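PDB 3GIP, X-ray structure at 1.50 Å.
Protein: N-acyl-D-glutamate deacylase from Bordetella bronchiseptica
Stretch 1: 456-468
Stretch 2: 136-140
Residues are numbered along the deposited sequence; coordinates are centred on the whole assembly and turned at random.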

# COMPACT_ATOMS: atom_id res chain seq x y z
N LEU A 456 16.54 -9.44 -0.01
CA LEU A 456 16.63 -10.22 -1.23
C LEU A 456 15.26 -10.21 -1.88
O LEU A 456 14.23 -10.33 -1.20
CB LEU A 456 17.02 -11.67 -0.94
CG LEU A 456 18.36 -12.00 -0.28
CD1 LEU A 456 18.47 -13.51 -0.11
CD2 LEU A 456 19.50 -11.47 -1.12
N VAL A 457 15.24 -10.06 -3.20
CA VAL A 457 14.01 -10.09 -3.97
C VAL A 457 14.26 -11.23 -4.94
O VAL A 457 15.18 -11.17 -5.76
CB VAL A 457 13.77 -8.78 -4.74
CG1 VAL A 457 12.63 -8.96 -5.74
CG2 VAL A 457 13.43 -7.66 -3.77
N ASN A 458 13.47 -12.29 -4.83
CA ASN A 458 13.63 -13.46 -5.69
C ASN A 458 15.07 -13.95 -5.68
O ASN A 458 15.65 -14.31 -6.71
CB ASN A 458 13.18 -13.11 -7.11
CG ASN A 458 11.71 -12.75 -7.18
OD1 ASN A 458 11.33 -11.75 -7.78
ND2 ASN A 458 10.87 -13.57 -6.55
N GLY A 459 15.66 -13.96 -4.48
CA GLY A 459 17.02 -14.43 -4.30
C GLY A 459 18.15 -13.48 -4.63
O GLY A 459 19.31 -13.79 -4.37
N ALA A 460 17.82 -12.32 -5.19
CA ALA A 460 18.85 -11.34 -5.54
C ALA A 460 18.88 -10.17 -4.57
O ALA A 460 17.84 -9.64 -4.18
CB ALA A 460 18.62 -10.83 -6.96
N GLU A 461 20.08 -9.75 -4.18
CA GLU A 461 20.22 -8.63 -3.26
C GLU A 461 19.79 -7.31 -3.88
O GLU A 461 20.19 -6.98 -5.00
CB GLU A 461 21.67 -8.49 -2.79
CG GLU A 461 21.89 -7.28 -1.88
CD GLU A 461 23.35 -7.04 -1.53
OE1 GLU A 461 24.20 -7.89 -1.86
OE2 GLU A 461 23.65 -5.99 -0.92
N VAL A 462 18.96 -6.55 -3.16
CA VAL A 462 18.53 -5.24 -3.62
C VAL A 462 18.93 -4.21 -2.57
O VAL A 462 18.96 -3.01 -2.85
CB VAL A 462 17.01 -5.16 -3.86
CG1 VAL A 462 16.62 -6.07 -5.02
CG2 VAL A 462 16.25 -5.54 -2.60
N PHE A 463 19.23 -4.69 -1.37
CA PHE A 463 19.65 -3.83 -0.27
C PHE A 463 20.65 -4.61 0.58
O PHE A 463 20.44 -5.80 0.84
CB PHE A 463 18.45 -3.44 0.60
CG PHE A 463 18.80 -2.49 1.71
CD1 PHE A 463 18.70 -1.11 1.52
CD2 PHE A 463 19.25 -2.96 2.93
CE1 PHE A 463 19.06 -0.23 2.54
CE2 PHE A 463 19.61 -2.09 3.95
CZ PHE A 463 19.51 -0.72 3.76
N PRO A 464 21.73 -3.96 1.04
CA PRO A 464 22.09 -2.55 0.86
C PRO A 464 22.59 -2.17 -0.53
O PRO A 464 22.52 -1.00 -0.91
CB PRO A 464 23.16 -2.34 1.93
CG PRO A 464 23.85 -3.66 1.96
CD PRO A 464 22.70 -4.64 1.93
N GLN A 465 23.09 -3.14 -1.28
CA GLN A 465 23.60 -2.87 -2.62
C GLN A 465 22.63 -3.33 -3.71
O GLN A 465 22.46 -4.53 -3.93
CB GLN A 465 24.95 -3.55 -2.81
CG GLN A 465 25.52 -3.37 -4.21
CD GLN A 465 25.72 -1.90 -4.56
OE1 GLN A 465 25.35 -1.46 -5.65
NE2 GLN A 465 26.33 -1.15 -3.65
N PRO A 466 21.99 -2.38 -4.40
CA PRO A 466 21.06 -2.76 -5.47
C PRO A 466 21.82 -3.30 -6.68
O PRO A 466 23.00 -3.02 -6.86
CB PRO A 466 20.32 -1.46 -5.76
CG PRO A 466 21.33 -0.41 -5.44
CD PRO A 466 21.96 -0.92 -4.17
N PRO A 467 21.13 -4.08 -7.53
CA PRO A 467 21.76 -4.65 -8.73
C PRO A 467 22.24 -3.58 -9.70
O PRO A 467 21.63 -2.52 -9.83
CB PRO A 467 20.65 -5.52 -9.32
CG PRO A 467 19.41 -4.79 -8.92
CD PRO A 467 19.70 -4.43 -7.48
N ALA A 468 23.35 -3.86 -10.37
CA ALA A 468 23.93 -2.92 -11.32
C ALA A 468 23.13 -2.85 -12.62
O ALA A 468 22.88 -1.77 -13.15
CB ALA A 468 25.37 -3.30 -11.62
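Stretch 2 136-140: PMINV

Stretch 2 packs on stretch 1 through a small, mainly apolar side-chain contact, burying 291 Å² summed over both sides, with no clear hydrogen bond between the two segments.

Stretch 1 supplies a hairpin and the loop that follows it. Strand 456-457 leads into a type I' turn from V457 to A460, closed by V457 N to A460 O at 2.8 Å and A460 N to V457 O at 2.9 Å; strand 460-463 then returns. The two turn centres have phi/psi of 52/42 at N458 and 81/-7 at G459. Stretch 2 is loop from P136 to I138, with M137 at -64/-35, and enters a strand at N139 and V140.

The register follows from the nearest CA pairs: V457 CA to I138 CA at 6.2 Å and V462 CA to M137 CA at 7.1 Å. M137 faces V457, V462 and the two prolines, I138 lies against V457, and N139 reaches V457 and N458.

M137 gives up the largest area, 90 Å². Its CA-to-CB bond points sideways, but with chi angles t, p, p the end of the chain comes nearer: M137 SD lies 3.6 Å from P467 CD and 3.9 Å from V462 CG1, while M137 CE lies 3.7 Å from P466 CB. Its carbonyl is covered by the two valines, M137 O being 3.6 Å from V462 CG1 and 3.8 Å from V457 CG2. These neighbours are methyl carbons, and the oxygen has no polar partner anywhere in the model.

V457 points toward stretch 2 and bridges to I138, V457 CG2 to I138 CG2 at 4.3 Å, although the end of the I138 side chain leads away. Its other methyl, V457 CG1, is 4.2 Å from I138 CA, and the side chains of N458 and N139 meet at the turn.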

# COMPACT_ATOMS: atom_id res chain seq x y z
N PRO A 136 11.07 -4.30 -12.38
CA PRO A 136 11.04 -3.46 -11.18
C PRO A 136 12.03 -3.95 -10.13
O PRO A 136 12.42 -5.11 -10.13
CB PRO A 136 9.59 -3.58 -10.72
CG PRO A 136 9.26 -5.00 -11.09
CD PRO A 136 9.86 -5.12 -12.48
N MET A 137 12.43 -3.05 -9.23
CA MET A 137 13.38 -3.40 -8.17
C MET A 137 12.78 -4.43 -7.22
O MET A 137 13.49 -5.29 -6.70
CB MET A 137 13.77 -2.15 -7.38
CG MET A 137 14.87 -2.39 -6.36
SD MET A 137 16.44 -2.83 -7.13
CE MET A 137 17.07 -1.19 -7.54
N ILE A 138 11.48 -4.32 -7.00
CA ILE A 138 10.76 -5.24 -6.12
C ILE A 138 9.58 -5.83 -6.89
O ILE A 138 9.30 -5.41 -8.02
CB ILE A 138 10.23 -4.52 -4.85
CG1 ILE A 138 9.20 -3.45 -5.22
CG2 ILE A 138 11.39 -3.89 -4.09
CD1 ILE A 138 8.53 -2.80 -4.01
N ASN A 139 8.90 -6.80 -6.29
CA ASN A 139 7.76 -7.42 -6.96
C ASN A 139 6.59 -6.45 -7.01
O ASN A 139 6.39 -5.64 -6.10
CB ASN A 139 7.35 -8.70 -6.24
CG ASN A 139 8.49 -9.69 -6.16
OD1 ASN A 139 8.90 -10.09 -5.07
ND2 ASN A 139 9.01 -10.10 -7.31
N VAL A 140 5.80 -6.55 -8.08
CA VAL A 140 4.66 -5.67 -8.26
C VAL A 140 3.35 -6.38 -8.60
O VAL A 140 3.27 -7.14 -9.57
CB VAL A 140 4.94 -4.65 -9.39
CG1 VAL A 140 3.75 -3.71 -9.54
CG2 VAL A 140 6.21 -3.88 -9.09